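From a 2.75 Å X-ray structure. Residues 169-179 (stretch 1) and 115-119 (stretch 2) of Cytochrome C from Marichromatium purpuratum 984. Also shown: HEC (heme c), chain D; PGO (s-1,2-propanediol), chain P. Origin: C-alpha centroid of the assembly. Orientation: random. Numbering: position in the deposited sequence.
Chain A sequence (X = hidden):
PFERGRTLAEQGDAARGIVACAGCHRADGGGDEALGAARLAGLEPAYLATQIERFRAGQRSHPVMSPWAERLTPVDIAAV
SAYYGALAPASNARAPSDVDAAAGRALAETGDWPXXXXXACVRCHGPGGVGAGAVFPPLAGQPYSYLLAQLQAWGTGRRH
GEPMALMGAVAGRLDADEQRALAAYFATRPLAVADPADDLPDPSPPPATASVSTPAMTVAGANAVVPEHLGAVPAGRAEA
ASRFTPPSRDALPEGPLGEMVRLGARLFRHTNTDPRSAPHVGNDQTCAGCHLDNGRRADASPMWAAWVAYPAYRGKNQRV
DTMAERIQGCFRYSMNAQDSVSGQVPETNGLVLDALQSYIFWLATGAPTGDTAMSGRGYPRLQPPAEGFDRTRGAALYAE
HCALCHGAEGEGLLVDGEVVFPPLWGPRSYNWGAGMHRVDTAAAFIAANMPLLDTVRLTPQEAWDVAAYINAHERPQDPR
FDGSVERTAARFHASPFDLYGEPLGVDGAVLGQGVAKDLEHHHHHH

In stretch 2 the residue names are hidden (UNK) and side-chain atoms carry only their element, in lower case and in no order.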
ATOM      1  N   ALA A 169      28.428  25.413  15.173  1.00 35.82           N
ATOM      2  CA  ALA A 169      28.243  24.304  14.257  1.00 41.73           C
ATOM      3  C   ALA A 169      27.302  24.689  13.114  1.00 43.03           C
ATOM      4  O   ALA A 169      27.547  24.357  11.955  1.00 40.17           O
ATOM      5  CB  ALA A 169      27.718  23.098  15.024  1.00 43.96           C
ATOM      6  N   VAL A 170      26.242  25.426  13.393  1.00 43.55           N
ATOM      7  CA  VAL A 170      25.366  25.816  12.302  1.00 34.54           C
ATOM      8  C   VAL A 170      26.094  26.753  11.349  1.00 38.38           C
ATOM      9  O   VAL A 170      26.034  26.593  10.126  1.00 39.43           O
ATOM     10  CB  VAL A 170      24.087  26.455  12.849  1.00 36.66           C
ATOM     11  CG1 VAL A 170      23.313  27.113  11.714  1.00 39.89           C
ATOM     12  CG2 VAL A 170      23.276  25.399  13.542  1.00 39.38           C
ATOM     13  N   ALA A 171      26.753  27.779  11.883  1.00 42.46           N
ATOM     14  CA  ALA A 171      27.348  28.777  10.998  1.00 40.57           C
ATOM     15  C   ALA A 171      28.450  28.176  10.166  1.00 38.09           C
ATOM     16  O   ALA A 171      28.673  28.606   9.028  1.00 51.14           O
ATOM     17  CB  ALA A 171      27.898  29.950  11.800  1.00 39.54           C
ATOM     18  N   GLY A 172      29.149  27.191  10.725  1.00 36.59           N
ATOM     19  CA  GLY A 172      30.225  26.490  10.062  1.00 43.00           C
ATOM     20  C   GLY A 172      29.805  25.657   8.877  1.00 38.21           C
ATOM     21  O   GLY A 172      30.666  25.206   8.116  1.00 50.84           O
ATOM     22  N   ARG A 173      28.518  25.413   8.730  1.00 37.65           N
ATOM     23  CA  ARG A 173      27.994  24.552   7.691  1.00 37.33           C
ATOM     24  C   ARG A 173      27.268  25.340   6.602  1.00 42.52           C
ATOM     25  O   ARG A 173      26.663  24.741   5.707  1.00 44.30           O
ATOM     26  CB  ARG A 173      27.084  23.514   8.351  1.00 38.89           C
ATOM     27  CG  ARG A 173      27.836  22.661   9.385  1.00 32.68           C
ATOM     28  CD  ARG A 173      26.980  21.591  10.004  1.00 39.85           C
ATOM     29  NE  ARG A 173      27.551  21.059  11.237  1.00 39.78           N
ATOM     30  CZ  ARG A 173      27.162  19.929  11.821  1.00 40.44           C
ATOM     31  NH1 ARG A 173      26.203  19.185  11.304  1.00 42.91           N
ATOM     32  NH2 ARG A 173      27.751  19.521  12.919  1.00 40.93           N
ATOM     33  N   LEU A 174      27.324  26.667   6.654  1.00 42.52           N
ATOM     34  CA  LEU A 174      26.712  27.544   5.667  1.00 43.09           C
ATOM     35  C   LEU A 174      27.789  28.271   4.866  1.00 45.92           C
ATOM     36  O   LEU A 174      28.832  28.647   5.420  1.00 53.09           O
ATOM     37  CB  LEU A 174      25.824  28.583   6.347  1.00 42.71           C
ATOM     38  CG  LEU A 174      24.740  28.113   7.302  1.00 45.99           C
ATOM     39  CD1 LEU A 174      24.051  29.310   8.000  1.00 43.54           C
ATOM     40  CD2 LEU A 174      23.763  27.307   6.542  1.00 42.26           C
ATOM     41  N   ASP A 175      27.535  28.475   3.565  1.00 48.31           N
ATOM     42  CA  ASP A 175      28.391  29.312   2.732  1.00 42.66           C
ATOM     43  C   ASP A 175      27.834  30.745   2.716  1.00 42.46           C
ATOM     44  O   ASP A 175      26.747  31.022   3.220  1.00 45.82           O
ATOM     45  CB  ASP A 175      28.576  28.704   1.313  1.00 41.99           C
ATOM     46  CG  ASP A 175      27.311  28.714   0.442  1.00 61.81           C
ATOM     47  OD1 ASP A 175      26.527  29.699   0.498  1.00 64.06           O
ATOM     48  OD2 ASP A 175      27.152  27.761  -0.380  1.00 64.29           O
ATOM     49  N   ALA A 176      28.634  31.677   2.196  1.00 46.53           N
ATOM     50  CA  ALA A 176      28.282  33.097   2.241  1.00 45.63           C
ATOM     51  C   ALA A 176      26.914  33.380   1.618  1.00 55.79           C
ATOM     52  O   ALA A 176      26.155  34.224   2.123  1.00 42.23           O
ATOM     53  CB  ALA A 176      29.345  33.890   1.494  1.00 47.66           C
ATOM     54  N   ASP A 177      26.621  32.748   0.465  1.00 50.22           N
ATOM     55  CA  ASP A 177      25.345  32.976  -0.204  1.00 46.21           C
ATOM     56  C   ASP A 177      24.193  32.558   0.685  1.00 49.62           C
ATOM     57  O   ASP A 177      23.201  33.291   0.829  1.00 49.14           O
ATOM     58  CB  ASP A 177      25.299  32.228  -1.545  1.00 60.55           C
ATOM     59  CG  ASP A 177      26.134  32.924  -2.637  1.00 76.69           C
ATOM     60  OD1 ASP A 177      26.773  33.980  -2.344  1.00 61.68           O
ATOM     61  OD2 ASP A 177      26.142  32.414  -3.790  1.00 73.95           O
ATOM     62  N   GLU A 178      24.332  31.411   1.345  1.00 47.88           N
ATOM     63  CA  GLU A 178      23.246  30.936   2.189  1.00 48.84           C
ATOM     64  C   GLU A 178      23.042  31.872   3.364  1.00 44.21           C
ATOM     65  O   GLU A 178      21.901  32.120   3.768  1.00 39.77           O
ATOM     66  CB  GLU A 178      23.530  29.506   2.651  1.00 44.66           C
ATOM     67  CG  GLU A 178      23.364  28.489   1.545  1.00 37.34           C
ATOM     68  CD  GLU A 178      24.070  27.180   1.831  1.00 47.51           C
ATOM     69  OE1 GLU A 178      25.055  27.200   2.592  1.00 48.67           O
ATOM     70  OE2 GLU A 178      23.672  26.134   1.276  1.00 45.56           O
ATOM     71  N   GLN A 179      24.134  32.445   3.889  1.00 40.54           N
ATOM     72  CA  GLN A 179      24.011  33.373   5.007  1.00 44.84           C
ATOM     73  C   GLN A 179      23.184  34.589   4.626  1.00 44.73           C
ATOM     74  O   GLN A 179      22.273  34.985   5.371  1.00 37.60           O
ATOM     75  CB  GLN A 179      25.382  33.799   5.491  1.00 41.97           C
ATOM     76  CG  GLN A 179      26.103  32.686   6.205  1.00 47.78           C
ATOM     77  CD  GLN A 179      27.463  33.084   6.679  1.00 41.99           C
ATOM     78  OE1 GLN A 179      27.889  34.227   6.474  1.00 44.99           O
ATOM     79  NE2 GLN A 179      28.145  32.164   7.374  1.00 48.02           N
ATOM     80  N   UNK A 115      23.128  16.199   3.253  1.00 44.36           N
ATOM     81  CA  UNK A 115      24.518  16.542   3.005  1.00 45.02           C
ATOM     82  C   UNK A 115      25.244  17.168   4.202  1.00 48.68           C
ATOM     83  O   UNK A 115      26.477  17.080   4.276  1.00 50.25           O
ATOM     84  o   UNK A 115      25.671  15.238   0.161  1.00 68.39           O
ATOM     85  o   UNK A 115      23.553  14.634  -0.108  1.00 70.10           O
ATOM     86  c   UNK A 115      23.950  16.899   0.540  1.00 51.40           C
ATOM     87  c   UNK A 115      24.433  15.486   0.191  1.00 64.29           C
ATOM     88  c   UNK A 115      24.588  17.491   1.819  1.00 44.97           C
ATOM     89  N   UNK A 116      24.538  17.782   5.149  1.00 45.96           N
ATOM     90  CA  UNK A 116      25.217  18.477   6.233  1.00 44.05           C
ATOM     91  C   UNK A 116      24.713  18.126   7.638  1.00 42.38           C
ATOM     92  O   UNK A 116      25.149  18.763   8.608  1.00 39.40           O
ATOM     93  n   UNK A 116      25.062  24.521   3.591  1.00 41.02           N
ATOM     94  c   UNK A 116      25.728  21.932   4.529  1.00 32.87           C
ATOM     95  n   UNK A 116      23.392  23.624   2.317  1.00 37.33           N
ATOM     96  n   UNK A 116      24.670  22.250   3.593  1.00 38.30           N
ATOM     97  c   UNK A 116      25.852  20.421   4.765  1.00 36.77           C
ATOM     98  c   UNK A 116      25.121  19.986   5.999  1.00 39.00           C
ATOM     99  c   UNK A 116      24.386  23.467   3.159  1.00 41.05           C
ATOM    100  N   UNK A 117      23.825  17.140   7.795  1.00 37.51           N
ATOM    101  CA  UNK A 117      23.314  16.778   9.130  1.00 41.78           C
ATOM    102  C   UNK A 117      22.783  18.018   9.855  1.00 36.34           C
ATOM    103  O   UNK A 117      22.881  18.149  11.074  1.00 36.53           O
ATOM    104  o   UNK A 117      24.026  13.909   9.000  1.00 45.09           O
ATOM    105  o   UNK A 117      26.111  14.577   9.165  1.00 54.90           O
ATOM    106  c   UNK A 117      24.398  16.076   9.971  1.00 34.17           C
ATOM    107  c   UNK A 117      24.879  14.758   9.349  1.00 47.24           C
ATOM    108  N   UNK A 118      22.209  18.937   9.098  1.00 33.46           N
ATOM    109  CA  UNK A 118      21.876  20.263   9.572  1.00 36.77           C
ATOM    110  C   UNK A 118      20.370  20.406   9.743  1.00 38.01           C
ATOM    111  O   UNK A 118      19.646  20.345   8.741  1.00 44.71           O
ATOM    112  c   UNK A 118      22.472  23.559   7.614  1.00 51.03           C
ATOM    113  c   UNK A 118      22.032  22.745   8.824  1.00 47.47           C
ATOM    114  c   UNK A 118      22.379  21.286   8.565  1.00 39.94           C
ATOM    115  c   UNK A 118      22.705  23.256  10.107  1.00 45.38           C
ATOM    116  N   UNK A 119      19.840  20.594  10.943  1.00 38.86           N
ATOM    117  CA  UNK A 119      18.389  20.793  11.090  1.00 42.32           C
ATOM    118  C   UNK A 119      17.939  22.139  10.530  1.00 40.82           C
ATOM    119  O   UNK A 119      18.728  23.065  10.340  1.00 37.80           O
ATOM    120  c   UNK A 119      19.450  20.122  13.157  1.00 44.01           C
ATOM    121  c   UNK A 119      18.181  20.749  12.602  1.00 42.87           C
ATOM    122  c   UNK A 119      20.522  20.550  12.238  1.00 38.58           C
TER
HETATM  123 FE   HEC D1002      20.376  29.656  15.714  1.00 44.81          FE
HETATM  124  CHA HEC D1002      20.994  32.215  17.998  1.00 35.44           C
HETATM  125  CHB HEC D1002      20.579  31.968  13.088  1.00 32.87           C
HETATM  126  CHC HEC D1002      19.614  27.137  13.423  1.00 32.20           C
HETATM  127  CHD HEC D1002      20.461  27.316  18.293  1.00 36.95           C
HETATM  128  NA  HEC D1002      20.713  31.712  15.586  1.00 42.46           N
HETATM  129  C1A HEC D1002      20.932  32.545  16.596  1.00 32.16           C
HETATM  130  C2A HEC D1002      21.160  33.941  16.181  1.00 36.76           C
HETATM  131  C3A HEC D1002      21.058  33.870  14.721  1.00 45.70           C
HETATM  132  C4A HEC D1002      20.774  32.433  14.461  1.00 43.99           C
HETATM  133  CMA HEC D1002      21.205  35.016  13.759  1.00 37.15           C
HETATM  134  CAA HEC D1002      21.437  35.168  17.012  1.00 40.19           C
HETATM  135  CBA HEC D1002      20.121  35.851  17.353  1.00 35.92           C
HETATM  136  CGA HEC D1002      20.357  37.130  18.122  1.00 37.80           C
HETATM  137  O1A HEC D1002      19.379  37.696  18.653  1.00 32.71           O
HETATM  138  O2A HEC D1002      21.527  37.576  18.193  1.00 40.05           O
HETATM  139  NB  HEC D1002      20.138  29.571  13.642  1.00 34.36           N
HETATM  140  C1B HEC D1002      20.251  30.580  12.776  1.00 35.47           C
HETATM  141  C2B HEC D1002      20.014  30.168  11.368  1.00 35.37           C
HETATM  142  C3B HEC D1002      19.746  28.730  11.478  1.00 35.03           C
HETATM  143  C4B HEC D1002      19.853  28.481  12.925  1.00 33.65           C
HETATM  144  CMB HEC D1002      20.065  31.039  10.144  1.00 42.35           C
HETATM  145  CAB HEC D1002      19.412  27.726  10.411  1.00 38.77           C
HETATM  146  CBB HEC D1002      20.484  27.721   9.360  1.00 35.58           C
HETATM  147  NC  HEC D1002      20.078  27.602  15.832  1.00 34.68           N
HETATM  148  C1C HEC D1002      19.766  26.786  14.833  1.00 33.51           C
HETATM  149  C2C HEC D1002      19.600  25.380  15.251  1.00 34.95           C
HETATM  150  C3C HEC D1002      19.867  25.410  16.696  1.00 32.72           C
HETATM  151  C4C HEC D1002      20.155  26.849  16.931  1.00 33.58           C
HETATM  152  CMC HEC D1002      19.261  24.233  14.351  1.00 36.25           C
HETATM  153  CAC HEC D1002      19.807  24.321  17.743  1.00 30.56           C
HETATM  154  CBC HEC D1002      20.372  22.969  17.410  1.00 36.96           C
HETATM  155  ND  HEC D1002      20.670  29.744  17.767  1.00 34.27           N
HETATM  156  C1D HEC D1002      20.693  28.724  18.608  1.00 32.11           C
HETATM  157  C2D HEC D1002      20.941  29.130  20.005  1.00 29.41           C
HETATM  158  C3D HEC D1002      21.092  30.565  19.946  1.00 28.85           C
HETATM  159  C4D HEC D1002      20.902  30.840  18.495  1.00 38.73           C
HETATM  160  CMD HEC D1002      21.038  28.267  21.199  1.00 29.56           C
HETATM  161  CAD HEC D1002      21.368  31.500  21.099  1.00 39.77           C
HETATM  162  CBD HEC D1002      22.869  31.792  21.236  1.00 39.29           C
HETATM  163  CGD HEC D1002      23.192  32.489  22.542  1.00 42.14           C
HETATM  164  O1D HEC D1002      24.017  33.421  22.466  1.00 42.81           O
HETATM  165  O2D HEC D1002      22.632  32.137  23.615  1.00 43.59           O
HETATM  166  C1  PGO P1014      32.046  28.681   6.368  0.78 77.89           C
HETATM  167  C2  PGO P1014      33.384  28.234   6.977  0.78 86.89           C
HETATM  168  C3  PGO P1014      33.760  26.805   6.517  0.78 86.51           C
HETATM  169  O1  PGO P1014      31.492  29.803   7.085  0.78 65.35           O
HETATM  170  O2  PGO P1014      33.321  28.380   8.419  0.78 75.61           O

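Position 115 carries five side-chain atoms: three carbons in a row, the third bearing two oxygens. Its nearest side-chain approach is CB to R173 O, 8.5 Å. A carboxylate on a two-methylene arm makes the residue glutamate. E115 takes no part in the contact.

Position 116 has three carbons, a nitrogen, then a carbon carrying two more nitrogens. This unbranched chain ending in a planar CN3 group fits only arginine. Its CA-to-CB bond points toward stretch 1, and one terminal nitrogen lies 2.7 Å from R173 O while the other lies 2.7 Å from E178 OE2. With the residue named R116, these atoms are NH1 and NH2 respectively. NH1 also donates to E178 OE1 at 2.9 Å (N-H...O angle 160°), so the carboxylate and guanidinium meet through two hydrogen bonds within a salt bridge. R173 O and E178 OE2 both lie at the guanidinium edge, near its plane, where the N-H bonds point.

Position 117 shows two carbons, the second with two oxygens. CB of position 117 lies 3.8 Å from R173 NH1. A carboxylate one methylene from the backbone means aspartate. D117 is the first residue after the helix to leave helical phi/psi, with phi at +52°. The separation of 3.5 Å between D117 O and R173 NH1 is not a hydrogen bond, because the angle is poor. Both carboxylate oxygens are bonded elsewhere in the structure.

Position 118 has four carbons, forked at the second, with no heteroatom. One terminal carbon lies 4.1 Å from V170 CG2 and the other 4.1 Å from L174 CD2. The fork one atom beyond CB identifies leucine. L118 has chi1 in t and chi2 in p; the two carbons are CD1 and CD2 respectively.

Position 119 has three carbons closing a ring onto the backbone nitrogen. The ring carbon bonded to that N stays 5.7 Å from V170 CG2, beyond contact. The ring defines proline, P119.

The contact therefore joins a polar network to a small apolar patch. The two arginines exchange bonds through each other's backbone: R116 NH1 donates to R173 O (155°), and R173 NH1 donates to R116 O at 2.9 Å (142°). On stretch 1, the type I turn from A171 to L174 includes R173, and the helix start holds the acceptor: E178 N donates to D175 OD1 at 2.9 Å, a capping bond, while D175 N donates to E178 OE1 at 3.0 Å. E178 OE1 thus serves both its own helix N-terminus and R116. Beside this network, L118 packs against V170 and L174.

Stretch 2, residues 115-119: ERDLP
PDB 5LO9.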